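Local coordinates for protein NalD (Pseudomonas aeruginosa PAO1, PDB 5DAJ) that represses transcription of the MexAB-OprM multidrug efflux pump as a TetR-family regulator, probably by binding DNA, and responds to novobiocin, whose binding induces expression of the pump, at residues Asp83-Leu88 and Asp147-Arg152; Leu139-Phe144 and Ile161-Leu166. All blocks are in the same frame, centred on the assembly; numbering follows the deposited sequence.

Overall arrangement
Both contacts lie in the C-terminal, all-helical part of this TetR-family chain, on the same side of its centre and about 11 Å apart, centre to centre. Along the chain their segments alternate: 83-88 covers the N-cap and start of helix 84-101, 139-144 is late in helix 123-145, 147-152 follows with the short helix 147-150, and 161-166 lies near the start of helix 159-179. Interaction 1 is partly buried and its centre lies farther out, about 23 Å from the chain's centre, against about 17 Å for the buried interaction 2. They meet directly, L88 packing on L166 and C149 CB on L143 O, so the two contacts share a packed border.

Interaction 1 of 2, residues Asp83-Leu88 and Asp147-Arg152; sequences DPLRSL and DECRVR
The start of helix 84-101 faces the short helix 147-150 and the residues just after it, and the two backbones come nearest at L85 and C149, whose CA atoms are 7.1 Å apart. L85 CG lies beside its own backbone N, and the CD2 methyl of L85 reaches the thiol of C149, with CD2 to SG at 4.0 Å. P84 brings its CG to the same sulfur, 4.4 Å from C149 SG, so C149 SG meets both P84 and L85.

The polar half of the contact is carried by D83 and R152, which approach tip to tip. D83 has CG anti to its backbone N (chi1 -161°), and its two oxygens do different work. D83 OD1 accepts a fairly straight bond from the backbone N of L85 at 2.7 Å, while D83 OD2 takes a more bent hydrogen bond from R152 NH1 at 3.3 Å, a rather long salt bridge. OD2 lies near the guanidinium plane, yet both N-H groups arrive from above the carboxylate plane, and the two planes are turned 48° apart. R152 gets there by a bend at chi3 (54°), and L85 CD1 lies over one face of its guanidinium. V202 touches both L85 and R152. The L85 N-H fixes the carboxylate, and the helix start and the arginine together would probably favour its charged form. This is an aspartate N-cap that doubles as a salt-bridge acceptor, tying the start of one helix to a short connecting helix in the TetR-family C-terminal bundle.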
loop_
_atom_site.group_PDB
_atom_site.type_symbol
_atom_site.label_atom_id
_atom_site.label_comp_id
_atom_site.label_asym_id
_atom_site.label_seq_id
_atom_site.Cartn_x
_atom_site.Cartn_y
_atom_site.Cartn_z
ATOM N N ASP A 83 -16.144 -10.226 -24.500
ATOM C CA ASP A 83 -16.161 -9.358 -23.326
ATOM C C ASP A 83 -14.853 -8.971 -22.720
ATOM O O ASP A 83 -14.139 -9.809 -22.218
ATOM C CB ASP A 83 -17.014 -9.896 -22.207
ATOM C CG ASP A 83 -17.388 -8.827 -21.236
ATOM O OD1 ASP A 83 -16.827 -7.726 -21.305
ATOM O OD2 ASP A 83 -18.259 -9.068 -20.403
ATOM N N PRO A 84 -14.535 -7.694 -22.733
ATOM C CA PRO A 84 -13.250 -7.333 -22.173
ATOM C C PRO A 84 -13.349 -6.785 -20.781
ATOM O O PRO A 84 -12.325 -6.482 -20.227
ATOM C CB PRO A 84 -12.747 -6.276 -23.142
ATOM C CG PRO A 84 -13.962 -5.675 -23.743
ATOM C CD PRO A 84 -15.146 -6.389 -23.204
ATOM N N LEU A 85 -14.538 -6.668 -20.225
ATOM C CA LEU A 85 -14.644 -6.196 -18.871
ATOM C C LEU A 85 -14.388 -7.435 -18.087
ATOM O O LEU A 85 -14.101 -7.406 -16.917
ATOM C CB LEU A 85 -16.010 -5.619 -18.563
ATOM C CG LEU A 85 -16.170 -4.158 -18.971
ATOM C CD1 LEU A 85 -17.329 -3.475 -18.293
ATOM C CD2 LEU A 85 -14.912 -3.367 -18.723
ATOM N N ARG A 86 -14.481 -8.542 -18.788
ATOM C CA ARG A 86 -14.206 -9.866 -18.216
ATOM C C ARG A 86 -12.704 -10.155 -18.203
ATOM O O ARG A 86 -12.168 -10.697 -17.233
ATOM C CB ARG A 86 -14.895 -10.965 -19.042
ATOM C CG ARG A 86 -14.779 -12.388 -18.469
ATOM C CD ARG A 86 -15.301 -12.502 -17.046
ATOM N NE ARG A 86 -15.179 -13.868 -16.534
ATOM C CZ ARG A 86 -15.809 -14.351 -15.462
ATOM N NH1 ARG A 86 -16.650 -13.594 -14.749
ATOM N NH2 ARG A 86 -15.604 -15.615 -15.100
ATOM N N SER A 87 -12.032 -9.828 -19.302
ATOM C CA SER A 87 -10.571 -9.989 -19.394
ATOM C C SER A 87 -9.863 -9.213 -18.284
ATOM O O SER A 87 -8.879 -9.693 -17.700
ATOM C CB SER A 87 -10.043 -9.524 -20.756
ATOM O OG SER A 87 -10.668 -10.226 -21.822
ATOM N N LEU A 88 -10.367 -8.011 -18.014
ATOM C CA LEU A 88 -9.826 -7.165 -16.944
ATOM C C LEU A 88 -9.992 -7.831 -15.574
ATOM O O LEU A 88 -9.042 -7.864 -14.780
ATOM C CB LEU A 88 -10.492 -5.786 -16.941
ATOM C CG LEU A 88 -10.079 -4.855 -15.800
ATOM C CD1 LEU A 88 -8.581 -4.579 -15.818
ATOM C CD2 LEU A 88 -10.860 -3.559 -15.870
ATOM N N ASP A 147 -17.390 2.937 -25.674
ATOM C CA ASP A 147 -18.866 2.971 -25.718
ATOM C C ASP A 147 -19.486 1.664 -25.223
ATOM O O ASP A 147 -20.448 1.673 -24.452
ATOM C CB ASP A 147 -19.357 3.251 -27.144
ATOM C CG ASP A 147 -18.968 4.636 -27.637
ATOM O OD1 ASP A 147 -19.288 5.624 -26.950
ATOM O OD2 ASP A 147 -18.344 4.734 -28.717
ATOM N N GLU A 148 -18.913 0.553 -25.685
ATOM C CA GLU A 148 -19.350 -0.812 -25.316
ATOM C C GLU A 148 -19.350 -1.028 -23.799
ATOM O O GLU A 148 -20.255 -1.665 -23.253
ATOM C CB GLU A 148 -18.456 -1.893 -25.959
ATOM C CG GLU A 148 -18.057 -1.669 -27.418
ATOM C CD GLU A 148 -16.709 -0.972 -27.568
ATOM O OE1 GLU A 148 -16.698 0.209 -27.982
ATOM O OE2 GLU A 148 -15.672 -1.590 -27.251
ATOM N N CYS A 149 -18.323 -0.497 -23.144
ATOM C CA CYS A 149 -18.108 -0.659 -21.696
ATOM C C CYS A 149 -18.775 0.446 -20.880
ATOM O O CYS A 149 -19.513 0.164 -19.940
ATOM C CB CYS A 149 -16.607 -0.674 -21.395
ATOM S SG CYS A 149 -15.698 -1.917 -22.336
ATOM N N ARG A 150 -18.507 1.694 -21.256
ATOM C CA ARG A 150 -19.045 2.892 -20.573
ATOM C C ARG A 150 -20.553 2.827 -20.315
ATOM O O ARG A 150 -21.020 3.179 -19.230
ATOM C CB ARG A 150 -18.715 4.155 -21.384
ATOM C CG ARG A 150 -19.179 5.464 -20.778
ATOM C CD ARG A 150 -19.076 6.663 -21.735
ATOM N NE ARG A 150 -17.921 7.481 -21.370
ATOM C CZ ARG A 150 -17.875 8.299 -20.320
ATOM N NH1 ARG A 150 -18.919 8.432 -19.501
ATOM N NH2 ARG A 150 -16.772 8.986 -20.083
ATOM N N VAL A 151 -21.294 2.370 -21.322
ATOM C CA VAL A 151 -22.753 2.172 -21.226
ATOM C C VAL A 151 -23.158 1.249 -20.059
ATOM O O VAL A 151 -24.264 1.362 -19.521
ATOM C CB VAL A 151 -23.317 1.634 -22.572
ATOM C CG1 VAL A 151 -24.731 1.091 -22.433
ATOM C CG2 VAL A 151 -23.304 2.736 -23.621
ATOM N N ARG A 152 -22.252 0.351 -19.680
ATOM C CA ARG A 152 -22.488 -0.628 -18.615
ATOM C C ARG A 152 -22.141 -0.149 -17.209
ATOM O O ARG A 152 -22.415 -0.851 -16.235
ATOM C CB ARG A 152 -21.709 -1.909 -18.902
ATOM C CG ARG A 152 -21.945 -2.488 -20.290
ATOM C CD ARG A 152 -21.269 -3.837 -20.452
ATOM N NE ARG A 152 -21.674 -4.770 -19.399
ATOM C CZ ARG A 152 -21.065 -5.918 -19.112
ATOM N NH1 ARG A 152 -20.002 -6.329 -19.812
ATOM N NH2 ARG A 152 -21.529 -6.668 -18.111
#

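Interaction 2 of 2, residues Leu139-Phe144 and Ile161-Leu166; sequences LCEQLF and IASRAL
Two core helices of the TetR-family C-terminal bundle, 123-145 and 159-179, cross here, their local axes 8.2 Å apart at closest approach and 134° between their directions. The backbones close in most at E141 and S163, with CA atoms 5.2 Å apart. Small side chains allow this: S163 CB sits against C140 CB at 3.6 Å and beside the backbone N of E141. The S163 hydroxyl, in the crowded position between backbone N and carbonyl carbon, turns back to its own helix and bonds to the carbonyl oxygens of P159 and R160.

One turn after C140, F144 lays its ring against A162. A162 CB stands 3.9 Å from the centroid of the F144 ring, over one face and slightly toward the rim, a CH-pi contact. On the flank of the crossing, E141 extends its chain to meet R164 obliquely. R164 NH1 gives a nearly straight hydrogen bond (169°) to E141 OE1 at 3.0 Å, part of a salt bridge. OE1 lies within the guanidinium plane but is met from well above the carboxylate, the planes standing 81° apart. NH1 also bonds to the carbonyl oxygen of R160, which helps fix the group's rotation.

L88 of helix 84-101 packs on C140, F144 and L166, helix 186-201 covers A162 and L166, and L193 of the second subunit rests on R164, placing the crossing beside the dimer interface.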
loop_
_atom_site.group_PDB
_atom_site.type_symbol
_atom_site.label_atom_id
_atom_site.label_comp_id
_atom_site.label_asym_id
_atom_site.label_seq_id
_atom_site.Cartn_x
_atom_site.Cartn_y
_atom_site.Cartn_z
ATOM N N LEU A 139 -4.741 2.636 -19.140
ATOM C CA LEU A 139 -5.317 1.524 -19.914
ATOM C C LEU A 139 -6.730 1.173 -19.462
ATOM O O LEU A 139 -7.635 1.057 -20.290
ATOM C CB LEU A 139 -4.434 0.274 -19.828
ATOM C CG LEU A 139 -3.635 -0.141 -21.070
ATOM C CD1 LEU A 139 -2.838 0.998 -21.688
ATOM C CD2 LEU A 139 -2.699 -1.290 -20.722
ATOM N N CYS A 140 -6.905 1.007 -18.153
ATOM C CA CYS A 140 -8.231 0.738 -17.580
ATOM C C CYS A 140 -9.217 1.863 -17.872
ATOM O O CYS A 140 -10.348 1.616 -18.290
ATOM C CB CYS A 140 -8.148 0.530 -16.075
ATOM S SG CYS A 140 -7.343 -1.015 -15.645
ATOM N N GLU A 141 -8.760 3.092 -17.675
ATOM C CA GLU A 141 -9.555 4.282 -17.973
ATOM C C GLU A 141 -10.077 4.217 -19.410
ATOM O O GLU A 141 -11.278 4.336 -19.654
ATOM C CB GLU A 141 -8.722 5.551 -17.771
ATOM C CG GLU A 141 -9.537 6.832 -17.648
ATOM C CD GLU A 141 -8.724 8.017 -17.139
ATOM O OE1 GLU A 141 -7.625 7.814 -16.572
ATOM O OE2 GLU A 141 -9.184 9.164 -17.309
ATOM N N GLN A 142 -9.162 3.981 -20.345
ATOM C CA GLN A 142 -9.497 3.835 -21.765
ATOM C C GLN A 142 -10.491 2.698 -22.017
ATOM O O GLN A 142 -11.425 2.850 -22.797
ATOM C CB GLN A 142 -8.230 3.611 -22.585
ATOM C CG GLN A 142 -8.438 3.542 -24.100
ATOM C CD GLN A 142 -7.328 2.811 -24.846
ATOM O OE1 GLN A 142 -7.601 2.085 -25.806
ATOM N NE2 GLN A 142 -6.079 3.006 -24.426
ATOM N N LEU A 143 -10.273 1.567 -21.355
ATOM C CA LEU A 143 -11.179 0.416 -21.439
ATOM C C LEU A 143 -12.597 0.774 -20.978
ATOM O O LEU A 143 -13.563 0.545 -21.701
ATOM C CB LEU A 143 -10.632 -0.770 -20.634
ATOM C CG LEU A 143 -11.562 -1.959 -20.358
ATOM C CD1 LEU A 143 -12.240 -2.463 -21.611
ATOM C CD2 LEU A 143 -10.780 -3.090 -19.726
ATOM N N PHE A 144 -12.708 1.337 -19.778
ATOM C CA PHE A 144 -14.006 1.796 -19.251
ATOM C C PHE A 144 -14.637 2.903 -20.105
ATOM O O PHE A 144 -15.856 3.045 -20.129
ATOM C CB PHE A 144 -13.874 2.305 -17.811
ATOM C CG PHE A 144 -13.644 1.226 -16.796
ATOM C CD1 PHE A 144 -14.590 0.233 -16.580
ATOM C CD2 PHE A 144 -12.489 1.222 -16.032
ATOM C CE1 PHE A 144 -14.369 -0.756 -15.638
ATOM C CE2 PHE A 144 -12.264 0.234 -15.094
ATOM C CZ PHE A 144 -13.206 -0.759 -14.897
ATOM N N ILE A 161 -12.673 7.519 -12.371
ATOM C CA ILE A 161 -12.890 7.027 -11.000
ATOM C C ILE A 161 -12.841 5.506 -10.931
ATOM O O ILE A 161 -12.258 4.944 -9.998
ATOM C CB ILE A 161 -14.251 7.510 -10.433
ATOM C CG1 ILE A 161 -14.258 9.033 -10.258
ATOM C CG2 ILE A 161 -14.591 6.836 -9.102
ATOM C CD1 ILE A 161 -13.237 9.591 -9.280
ATOM N N ALA A 162 -13.449 4.859 -11.915
ATOM C CA ALA A 162 -13.498 3.397 -11.978
ATOM C C ALA A 162 -12.097 2.784 -11.996
ATOM O O ALA A 162 -11.800 1.879 -11.220
ATOM C CB ALA A 162 -14.280 2.943 -13.202
ATOM N N SER A 163 -11.235 3.288 -12.875
ATOM C CA SER A 163 -9.867 2.757 -12.992
ATOM C C SER A 163 -9.073 2.949 -11.706
ATOM O O SER A 163 -8.255 2.099 -11.340
ATOM C CB SER A 163 -9.112 3.395 -14.162
ATOM O OG SER A 163 -9.129 4.802 -14.057
ATOM N N ARG A 164 -9.316 4.065 -11.035
ATOM C CA ARG A 164 -8.592 4.408 -9.805
ATOM C C ARG A 164 -9.104 3.627 -8.606
ATOM O O ARG A 164 -8.314 3.176 -7.789
ATOM C CB ARG A 164 -8.646 5.904 -9.531
ATOM C CG ARG A 164 -7.720 6.667 -10.456
ATOM C CD ARG A 164 -8.146 8.088 -10.688
ATOM N NE ARG A 164 -7.195 8.753 -11.579
ATOM C CZ ARG A 164 -7.123 8.584 -12.901
ATOM N NH1 ARG A 164 -7.912 7.741 -13.540
ATOM N NH2 ARG A 164 -6.235 9.270 -13.594
ATOM N N ALA A 165 -10.420 3.464 -8.522
ATOM C CA ALA A 165 -11.030 2.625 -7.491
ATOM C C ALA A 165 -10.521 1.195 -7.611
ATOM O O ALA A 165 -10.083 0.599 -6.621
ATOM C CB ALA A 165 -12.551 2.648 -7.594
ATOM N N LEU A 166 -10.532 0.676 -8.836
ATOM C CA LEU A 166 -10.083 -0.697 -9.096
ATOM C C LEU A 166 -8.621 -0.890 -8.731
ATOM O O LEU A 166 -8.281 -1.815 -8.012
ATOM C CB LEU A 166 -10.281 -1.099 -10.560
ATOM C CG LEU A 166 -9.786 -2.509 -10.931
ATOM C CD1 LEU A 166 -10.393 -3.593 -10.058
ATOM C CD2 LEU A 166 -10.084 -2.806 -12.384
#